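Local atomic coordinates of internalin (Listeria monocytogenes serotype 4b, PDB entry 4FMZ), a protein that is an internalin with a leucine-rich-repeat domain, probably displayed for adhesion to host cells and perhaps for their invasion. Residues A[92-97]-A[112-117]; A[168-173]-A[190-195]; A[212-217]-A[237-242]. One frame throughout, in Å; residues are numbered along the deposited sequence.

Contact 1 of 3, residues A[92-97]-A[112-117]; sequences NLYIGT and LRELYL
Leu93 is gripped through both its amide and its carbonyl by the neighbouring strand: its N donates to Glu114 O at 2.9 Å, while its O accepts from Tyr116 N at 3.0 Å. These two backbone bonds join the strands 92-94 and 114-116, which run parallel; a third, from Ile95 N to Tyr116 O, comes just after strand 92-94. Weaker CA-H...O contacts run beside them, from Asn92 CA to Glu114 O and from Leu115 CA to Leu93 O.

On the face carrying Asn92, Tyr94, Glu114 and Tyr116, a polar relay centres on the phenol of Tyr94. Its OH receives an almost straight bond from Asn92 ND2 (2.9 Å), the oxygen lying in the amide plane of Asn92, and donates to Glu114 OE1 at 3.1 Å, which it meets from above the carboxylate plane. Two bonds thus fix the tip of the ring. Further along, Tyr94 turns its CD1-CE1 edge toward the face of Tyr116, with Tyr94 CD1 3.3 Å from Tyr116 CD2. The rings make an edge-to-face pair with planes at 62°, and Tyr70 adds another edge-to-face partner to Tyr94.

The other face carries Leu93 and Leu115, which lie alongside each other with CG anti to the backbone N in both (chi1 178° and 173°); Leu93 CD2 touches Leu115 CD1 at 3.8 Å. Leu112 CD2 reaches Leu93 CB, and beyond the strands Ile95 CD1 rests 3.6 Å from Leu117 CD2. Strands 70-72 and 136-138 continue the pattern outward. One parallel strand per turn, leucines inward and polar or aromatic residues outward, is the concave side of a leucine-rich-repeat solenoid; in internalins this side commonly offers the binding surface.

Contact 2 of 3, residues A[168-173]-A[190-195]; sequences KDVTPI and EDISPL
Val170 lies across Leu195 at about a right angle, joining two successive turns on the convex side of the leucine-rich-repeat solenoid, where short helical turns replace the strands of the concave side. Val170 CG2, the methyl set between the backbone N and the carbonyl carbon, does the touching: it meets Leu195 CG at 3.9 Å and Asp191 O at 3.7 Å. Leu195 also crosses Ile173 obliquely, its CD2 against Ile173 CG2 (3.8 Å), and both side chains continue inward onto Leu182 of strand 181-183. Nearer the surface, Pro194 CG lies 3.7 Å from Thr171 OG1, the two side chains again at about a right angle.

Each segment is shaped by the same device, an Asx turn. Asp169 OD1 accepts from both N and OG1 of Thr171, and Asp191 OD1 likewise from N and OG of Ser193, so one carboxylate oxygen holds the start of each helical turn. Where the backbones stand too far apart to bond directly, water links them: water 1 donates to Lys168 O and accepts from Asp191 N, while water 2 accepts from Val170 N and donates to Asp191 O.

At the exposed end Lys168, kinked about its CB-CG bond and again at its tip (chi4 -80°), reaches across the extended Glu190. NZ of Lys168 also donates to Gln188 O, and closes a salt bridge of 2.8 Å to Glu190 OE2 on its anti lone pair.

Contact 3 of 3, residues A[212-217]-A[237-242]; sequences TDITPV and SPLANL
Pro238 wedges its ring against the backbone at Ile214 and Thr215, with Pro238 CB 3.3 Å from Ile214 O and Pro238 CG 3.6 Å from Thr215 CA. Its ring crosses the Ile214 side chain at about a right angle. Ile214 then reaches past the proline to Leu239: CG1 stands between the backbone N and the carbonyl carbon (chi1 53°), and CD1 at the end of the chain meets Leu239 CD2 at 3.8 Å.

Val217 completes the apolar cluster. Its CG1, anti to the backbone N (chi1 180°), touches both Leu239 CD2 at 3.9 Å and Leu242 CD1 at 3.8 Å, while Leu242 CD2 packs on Val217 O. No hydrogen bond spans the two segments; the join rests on van der Waals packing.

What sets these groups in place lies within each segment. Asp213 OD1 forms an Asx turn, taking the N of Thr215 from above the carboxylate plane and its OG1 (2.6 Å) on the syn lone pair; Val217 N bonds back to Ile214 O. Across the contact, a 3-10 turn at 237-239 carries Pro238 and Leu239, and a type I beta turn from Leu239 to Leu242 brings Leu242 back toward Val217.

Ile214 also packs on Ile233 and Val217 on Leu223. Segment 212-217 follows strand 203-205 and segment 237-242 follows strand 225-227, before strand 247-249, placing the contact on the convex side of two consecutive solenoid turns.

In the fold
From the N terminus, contact 1 comes first, closing on the concave side the loop of 14 residues between its segments. Contact 2 follows, its segments separated by 16 residues that include strand 181-183, and contact 3 spans 19 residues that include strand 225-227. All three stand in series; none nests in or crosses another. Contacts 2 and 3 lie on the convex side, with centres about 15 Å apart, and touch directly where Ile192 and Ser193 pack on Pro216, making a continuous run of turns. Contact 1 stands apart, its centre about 33 Å from that of contact 3, across the chain's centre. Together they tie successive turns along both sides of the curved solenoid.

Contact 1 of 3, residues A[92-97]-A[112-117]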
loop_
_atom_site.group_PDB
_atom_site.type_symbol
_atom_site.label_atom_id
_atom_site.label_comp_id
_atom_site.label_asym_id
_atom_site.label_seq_id
_atom_site.Cartn_x
_atom_site.Cartn_y
_atom_site.Cartn_z
ATOM N N ASN A 92 4.887 17.216 -4.948
ATOM C CA ASN A 92 3.751 16.296 -4.825
ATOM C C ASN A 92 3.033 16.162 -6.156
ATOM O O ASN A 92 2.518 17.151 -6.682
ATOM C CB ASN A 92 2.772 16.759 -3.732
ATOM C CG ASN A 92 3.403 16.955 -2.373
ATOM O OD1 ASN A 92 4.347 17.731 -2.189
ATOM N ND2 ASN A 92 2.878 16.269 -1.378
ATOM N N LEU A 93 3.016 14.946 -6.710
ATOM C CA LEU A 93 2.379 14.686 -7.999
ATOM C C LEU A 93 1.497 13.442 -7.903
ATOM O O LEU A 93 2.010 12.335 -7.692
ATOM C CB LEU A 93 3.466 14.534 -9.088
ATOM C CG LEU A 93 3.026 14.214 -10.517
ATOM C CD1 LEU A 93 2.038 15.255 -11.054
ATOM C CD2 LEU A 93 4.233 14.158 -11.428
ATOM N N TYR A 94 0.172 13.633 -8.057
ATOM C CA TYR A 94 -0.833 12.563 -7.961
ATOM C C TYR A 94 -1.492 12.389 -9.315
ATOM O O TYR A 94 -2.312 13.209 -9.708
ATOM C CB TYR A 94 -1.856 12.897 -6.859
ATOM C CG TYR A 94 -1.187 13.299 -5.557
ATOM C CD1 TYR A 94 -0.482 12.363 -4.788
ATOM C CD2 TYR A 94 -1.176 14.624 -5.136
ATOM C CE1 TYR A 94 0.163 12.728 -3.603
ATOM C CE2 TYR A 94 -0.540 15.002 -3.948
ATOM C CZ TYR A 94 0.129 14.047 -3.181
ATOM O OH TYR A 94 0.767 14.385 -2.001
ATOM N N ILE A 95 -1.056 11.381 -10.075
ATOM C CA ILE A 95 -1.572 11.171 -11.428
ATOM C C ILE A 95 -2.027 9.738 -11.628
ATOM O O ILE A 95 -1.958 9.219 -12.744
ATOM C CB ILE A 95 -0.584 11.628 -12.542
ATOM C CG1 ILE A 95 0.874 11.224 -12.234
ATOM C CG2 ILE A 95 -0.722 13.127 -12.784
ATOM C CD1 ILE A 95 1.911 11.533 -13.373
ATOM N N GLY A 96 -2.537 9.136 -10.552
ATOM C CA GLY A 96 -3.110 7.797 -10.583
ATOM C C GLY A 96 -4.474 7.810 -11.258
ATOM O O GLY A 96 -5.056 8.876 -11.459
ATOM N N THR A 97 -5.006 6.624 -11.591
ATOM C CA THR A 97 -6.304 6.380 -12.259
ATOM C C THR A 97 -6.423 7.226 -13.565
ATOM O O THR A 97 -7.402 7.937 -13.794
ATOM C CB THR A 97 -7.525 6.523 -11.303
ATOM O OG1 THR A 97 -7.433 7.721 -10.544
ATOM C CG2 THR A 97 -7.657 5.357 -10.343
ATOM N N LEU A 112 10.735 15.776 -6.444
ATOM C CA LEU A 112 9.558 14.977 -6.095
ATOM C C LEU A 112 9.779 14.179 -4.788
ATOM O O LEU A 112 10.816 13.532 -4.605
ATOM C CB LEU A 112 9.172 14.027 -7.236
ATOM C CG LEU A 112 8.310 14.624 -8.353
ATOM C CD1 LEU A 112 8.111 13.614 -9.465
ATOM C CD2 LEU A 112 6.952 15.116 -7.821
ATOM N N ARG A 113 8.818 14.319 -3.864
ATOM C CA ARG A 113 8.802 13.661 -2.558
ATOM C C ARG A 113 7.668 12.633 -2.521
ATOM O O ARG A 113 7.824 11.536 -1.962
ATOM C CB ARG A 113 8.618 14.703 -1.431
ATOM C CG ARG A 113 9.668 15.812 -1.367
ATOM C CD ARG A 113 11.087 15.360 -1.027
ATOM N NE ARG A 113 11.184 14.390 0.075
ATOM C CZ ARG A 113 11.128 14.695 1.371
ATOM N NH1 ARG A 113 10.918 15.947 1.759
ATOM N NH2 ARG A 113 11.257 13.744 2.288
ATOM N N GLU A 114 6.526 12.988 -3.125
ATOM C CA GLU A 114 5.357 12.110 -3.179
ATOM C C GLU A 114 4.880 11.966 -4.621
ATOM O O GLU A 114 4.599 12.970 -5.290
ATOM C CB GLU A 114 4.223 12.631 -2.283
ATOM C CG GLU A 114 4.567 12.692 -0.806
ATOM C CD GLU A 114 3.385 12.751 0.142
ATOM O OE1 GLU A 114 2.269 12.341 -0.256
ATOM O OE2 GLU A 114 3.582 13.209 1.293
ATOM N N LEU A 115 4.827 10.723 -5.107
ATOM C CA LEU A 115 4.421 10.436 -6.479
ATOM C C LEU A 115 3.502 9.223 -6.542
ATOM O O LEU A 115 3.925 8.121 -6.181
ATOM C CB LEU A 115 5.673 10.223 -7.355
ATOM C CG LEU A 115 5.467 9.736 -8.796
ATOM C CD1 LEU A 115 4.779 10.809 -9.678
ATOM C CD2 LEU A 115 6.783 9.338 -9.389
ATOM N N TYR A 116 2.227 9.429 -6.975
ATOM C CA TYR A 116 1.265 8.317 -7.114
ATOM C C TYR A 116 0.963 8.111 -8.584
ATOM O O TYR A 116 0.564 9.045 -9.285
ATOM C CB TYR A 116 -0.056 8.516 -6.332
ATOM C CG TYR A 116 0.036 8.787 -4.843
ATOM C CD1 TYR A 116 1.238 8.637 -4.155
ATOM C CD2 TYR A 116 -1.082 9.184 -4.120
ATOM C CE1 TYR A 116 1.333 8.925 -2.795
ATOM C CE2 TYR A 116 -1.000 9.469 -2.758
ATOM C CZ TYR A 116 0.210 9.334 -2.100
ATOM O OH TYR A 116 0.320 9.660 -0.773
ATOM N N LEU A 117 1.191 6.889 -9.038
ATOM C CA LEU A 117 0.995 6.437 -10.410
ATOM C C LEU A 117 0.123 5.193 -10.411
ATOM O O LEU A 117 0.172 4.388 -11.347
ATOM C CB LEU A 117 2.371 6.137 -11.031
ATOM C CG LEU A 117 3.260 7.345 -11.316
ATOM C CD1 LEU A 117 4.696 6.917 -11.482
ATOM C CD2 LEU A 117 2.778 8.093 -12.543
#

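Contact 2 of 3, residues A[168-173]-A[190-195]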
loop_
_atom_site.group_PDB
_atom_site.type_symbol
_atom_site.label_atom_id
_atom_site.label_comp_id
_atom_site.label_asym_id
_atom_site.label_seq_id
_atom_site.Cartn_x
_atom_site.Cartn_y
_atom_site.Cartn_z
ATOM N N LYS A 168 8.223 -10.117 -9.517
ATOM C CA LYS A 168 8.742 -11.349 -8.935
ATOM C C LYS A 168 9.890 -11.032 -7.991
ATOM O O LYS A 168 9.868 -11.398 -6.814
ATOM C CB LYS A 168 9.255 -12.282 -10.050
ATOM C CG LYS A 168 8.240 -13.267 -10.573
ATOM C CD LYS A 168 8.816 -14.677 -10.611
ATOM C CE LYS A 168 7.755 -15.679 -11.006
ATOM N NZ LYS A 168 6.865 -16.041 -9.867
ATOM N N ASP A 169 10.898 -10.331 -8.541
ATOM C CA ASP A 169 12.168 -9.989 -7.914
ATOM C C ASP A 169 12.068 -8.705 -7.083
ATOM O O ASP A 169 11.895 -7.623 -7.625
ATOM C CB ASP A 169 13.241 -9.869 -9.006
ATOM C CG ASP A 169 14.656 -9.729 -8.495
ATOM O OD1 ASP A 169 14.840 -9.668 -7.262
ATOM O OD2 ASP A 169 15.578 -9.662 -9.331
ATOM N N VAL A 170 12.196 -8.836 -5.758
ATOM C CA VAL A 170 12.092 -7.685 -4.863
ATOM C C VAL A 170 13.506 -7.210 -4.407
ATOM O O VAL A 170 13.593 -6.378 -3.503
ATOM C CB VAL A 170 11.120 -7.940 -3.666
ATOM C CG1 VAL A 170 9.701 -8.205 -4.162
ATOM C CG2 VAL A 170 11.584 -9.080 -2.757
ATOM N N THR A 171 14.593 -7.704 -5.055
ATOM C CA THR A 171 15.983 -7.330 -4.727
ATOM C C THR A 171 16.183 -5.789 -4.729
ATOM O O THR A 171 16.770 -5.302 -3.765
ATOM C CB THR A 171 17.027 -8.026 -5.647
ATOM O OG1 THR A 171 16.843 -9.439 -5.587
ATOM C CG2 THR A 171 18.464 -7.728 -5.241
ATOM N N PRO A 172 15.653 -4.989 -5.696
ATOM C CA PRO A 172 15.858 -3.525 -5.609
ATOM C C PRO A 172 15.290 -2.890 -4.332
ATOM O O PRO A 172 15.822 -1.869 -3.893
ATOM C CB PRO A 172 15.123 -2.990 -6.842
ATOM C CG PRO A 172 15.094 -4.145 -7.789
ATOM C CD PRO A 172 14.905 -5.343 -6.924
ATOM N N ILE A 173 14.216 -3.481 -3.745
ATOM C CA ILE A 173 13.553 -2.951 -2.536
ATOM C C ILE A 173 14.472 -3.130 -1.301
ATOM O O ILE A 173 14.334 -2.375 -0.334
ATOM C CB ILE A 173 12.147 -3.584 -2.315
ATOM C CG1 ILE A 173 11.238 -3.337 -3.542
ATOM C CG2 ILE A 173 11.473 -3.043 -1.031
ATOM C CD1 ILE A 173 9.920 -4.109 -3.492
ATOM N N GLU A 190 7.850 -15.099 -5.022
ATOM C CA GLU A 190 8.165 -16.415 -4.453
ATOM C C GLU A 190 9.135 -16.286 -3.281
ATOM O O GLU A 190 9.033 -17.033 -2.307
ATOM C CB GLU A 190 8.816 -17.320 -5.521
ATOM C CG GLU A 190 7.911 -17.768 -6.653
ATOM C CD GLU A 190 8.635 -18.490 -7.777
ATOM O OE1 GLU A 190 9.507 -19.339 -7.481
ATOM O OE2 GLU A 190 8.320 -18.218 -8.958
ATOM N N ASP A 191 10.090 -15.337 -3.408
ATOM C CA ASP A 191 11.226 -15.125 -2.518
ATOM C C ASP A 191 11.349 -13.679 -1.997
ATOM O O ASP A 191 11.613 -12.737 -2.771
ATOM C CB ASP A 191 12.497 -15.518 -3.300
ATOM C CG ASP A 191 13.824 -15.418 -2.575
ATOM O OD1 ASP A 191 13.822 -15.137 -1.365
ATOM O OD2 ASP A 191 14.866 -15.655 -3.220
ATOM N N ILE A 192 11.218 -13.523 -0.661
ATOM C CA ILE A 192 11.355 -12.208 -0.012
ATOM C C ILE A 192 12.690 -12.112 0.780
ATOM O O ILE A 192 12.899 -11.123 1.487
ATOM C CB ILE A 192 10.138 -11.833 0.881
ATOM C CG1 ILE A 192 9.779 -12.946 1.911
ATOM C CG2 ILE A 192 8.932 -11.399 0.037
ATOM C CD1 ILE A 192 8.991 -12.426 3.171
ATOM N N SER A 193 13.616 -13.088 0.611
ATOM C CA SER A 193 14.905 -13.089 1.325
ATOM C C SER A 193 15.673 -11.733 1.224
ATOM O O SER A 193 16.188 -11.340 2.266
ATOM C CB SER A 193 15.803 -14.247 0.893
ATOM O OG SER A 193 16.127 -14.191 -0.487
ATOM N N PRO A 194 15.690 -10.936 0.112
ATOM C CA PRO A 194 16.394 -9.638 0.158
ATOM C C PRO A 194 15.783 -8.620 1.131
ATOM O O PRO A 194 16.465 -7.679 1.522
ATOM C CB PRO A 194 16.257 -9.105 -1.273
ATOM C CG PRO A 194 15.957 -10.291 -2.104
ATOM C CD PRO A 194 15.126 -11.163 -1.238
ATOM N N LEU A 195 14.526 -8.818 1.549
ATOM C CA LEU A 195 13.837 -7.883 2.436
ATOM C C LEU A 195 14.336 -7.942 3.897
ATOM O O LEU A 195 13.896 -7.129 4.710
ATOM C CB LEU A 195 12.300 -8.064 2.363
ATOM C CG LEU A 195 11.653 -7.859 0.968
ATOM C CD1 LEU A 195 10.149 -7.734 1.089
ATOM C CD2 LEU A 195 12.227 -6.599 0.220
HETATM O O HOH W 1 10.379 -13.901 -5.969
HETATM O O HOH W 2 12.923 -11.623 -4.791
#

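Contact 3 of 3, residues A[212-217]-A[237-242]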
loop_
_atom_site.group_PDB
_atom_site.type_symbol
_atom_site.label_atom_id
_atom_site.label_comp_id
_atom_site.label_asym_id
_atom_site.label_seq_id
_atom_site.Cartn_x
_atom_site.Cartn_y
_atom_site.Cartn_z
ATOM N N THR A 212 6.999 -18.855 0.343
ATOM C CA THR A 212 7.118 -20.102 1.113
ATOM C C THR A 212 7.886 -19.911 2.426
ATOM O O THR A 212 7.776 -20.752 3.321
ATOM C CB THR A 212 7.831 -21.201 0.275
ATOM O OG1 THR A 212 9.111 -20.725 -0.150
ATOM C CG2 THR A 212 7.030 -21.635 -0.936
ATOM N N ASP A 213 8.729 -18.868 2.503
ATOM C CA ASP A 213 9.622 -18.641 3.630
ATOM C C ASP A 213 9.587 -17.185 4.113
ATOM O O ASP A 213 9.847 -16.268 3.333
ATOM C CB ASP A 213 11.050 -19.036 3.196
ATOM C CG ASP A 213 12.168 -18.939 4.223
ATOM O OD1 ASP A 213 11.876 -18.641 5.401
ATOM O OD2 ASP A 213 13.332 -19.185 3.851
ATOM N N ILE A 214 9.317 -16.991 5.422
ATOM C CA ILE A 214 9.280 -15.663 6.025
ATOM C C ILE A 214 10.490 -15.403 6.959
ATOM O O ILE A 214 10.422 -14.491 7.782
ATOM C CB ILE A 214 7.928 -15.359 6.728
ATOM C CG1 ILE A 214 7.524 -16.453 7.753
ATOM C CG2 ILE A 214 6.840 -15.091 5.688
ATOM C CD1 ILE A 214 6.511 -15.996 8.815
ATOM N N THR A 215 11.615 -16.140 6.776
ATOM C CA THR A 215 12.850 -15.922 7.541
ATOM C C THR A 215 13.267 -14.410 7.540
ATOM O O THR A 215 13.524 -13.900 8.637
ATOM C CB THR A 215 13.982 -16.827 7.019
ATOM O OG1 THR A 215 13.629 -18.178 7.311
ATOM C CG2 THR A 215 15.332 -16.523 7.644
ATOM N N PRO A 216 13.256 -13.651 6.397
ATOM C CA PRO A 216 13.679 -12.231 6.456
ATOM C C PRO A 216 12.868 -11.344 7.406
ATOM O O PRO A 216 13.393 -10.331 7.865
ATOM C CB PRO A 216 13.511 -11.746 5.013
ATOM C CG PRO A 216 12.613 -12.733 4.383
ATOM C CD PRO A 216 12.992 -14.038 4.994
ATOM N N VAL A 217 11.625 -11.730 7.729
ATOM C CA VAL A 217 10.727 -10.957 8.599
ATOM C C VAL A 217 11.301 -10.896 10.052
ATOM O O VAL A 217 11.057 -9.907 10.745
ATOM C CB VAL A 217 9.265 -11.495 8.536
ATOM C CG1 VAL A 217 8.333 -10.706 9.442
ATOM C CG2 VAL A 217 8.744 -11.480 7.098
ATOM N N SER A 237 8.201 -19.639 13.010
ATOM C CA SER A 237 9.317 -19.385 13.941
ATOM C C SER A 237 10.007 -18.006 13.688
ATOM O O SER A 237 10.309 -17.350 14.689
ATOM C CB SER A 237 10.326 -20.539 13.961
ATOM O OG SER A 237 11.137 -20.629 12.798
ATOM N N PRO A 238 10.136 -17.459 12.437
ATOM C CA PRO A 238 10.734 -16.107 12.286
ATOM C C PRO A 238 9.951 -14.964 12.966
ATOM O O PRO A 238 10.504 -13.888 13.132
ATOM C CB PRO A 238 10.750 -15.903 10.767
ATOM C CG PRO A 238 10.789 -17.282 10.207
ATOM C CD PRO A 238 9.851 -18.037 11.105
ATOM N N LEU A 239 8.688 -15.192 13.382
ATOM C CA LEU A 239 7.871 -14.165 14.049
ATOM C C LEU A 239 8.055 -14.159 15.567
ATOM O O LEU A 239 7.597 -13.226 16.222
ATOM C CB LEU A 239 6.352 -14.380 13.749
ATOM C CG LEU A 239 5.906 -14.539 12.299
ATOM C CD1 LEU A 239 4.399 -14.774 12.223
ATOM C CD2 LEU A 239 6.293 -13.324 11.462
ATOM N N ALA A 240 8.688 -15.216 16.125
ATOM C CA ALA A 240 8.819 -15.471 17.561
ATOM C C ALA A 240 9.325 -14.308 18.420
ATOM O O ALA A 240 8.864 -14.183 19.561
ATOM C CB ALA A 240 9.681 -16.696 17.811
ATOM N N ASN A 241 10.225 -13.457 17.902
ATOM C CA ASN A 241 10.786 -12.357 18.695
ATOM C C ASN A 241 10.271 -10.978 18.286
ATOM O O ASN A 241 10.788 -9.969 18.773
ATOM C CB ASN A 241 12.318 -12.383 18.634
ATOM C CG ASN A 241 12.918 -13.701 19.051
ATOM O OD1 ASN A 241 13.769 -14.255 18.362
ATOM N ND2 ASN A 241 12.460 -14.255 20.160
ATOM N N LEU A 242 9.225 -10.920 17.449
ATOM C CA LEU A 242 8.677 -9.635 17.020
ATOM C C LEU A 242 7.738 -9.126 18.117
ATOM O O LEU A 242 6.522 -9.165 17.971
ATOM C CB LEU A 242 7.994 -9.748 15.638
ATOM C CG LEU A 242 8.855 -10.294 14.472
ATOM C CD1 LEU A 242 8.072 -10.288 13.190
ATOM C CD2 LEU A 242 10.152 -9.516 14.287
#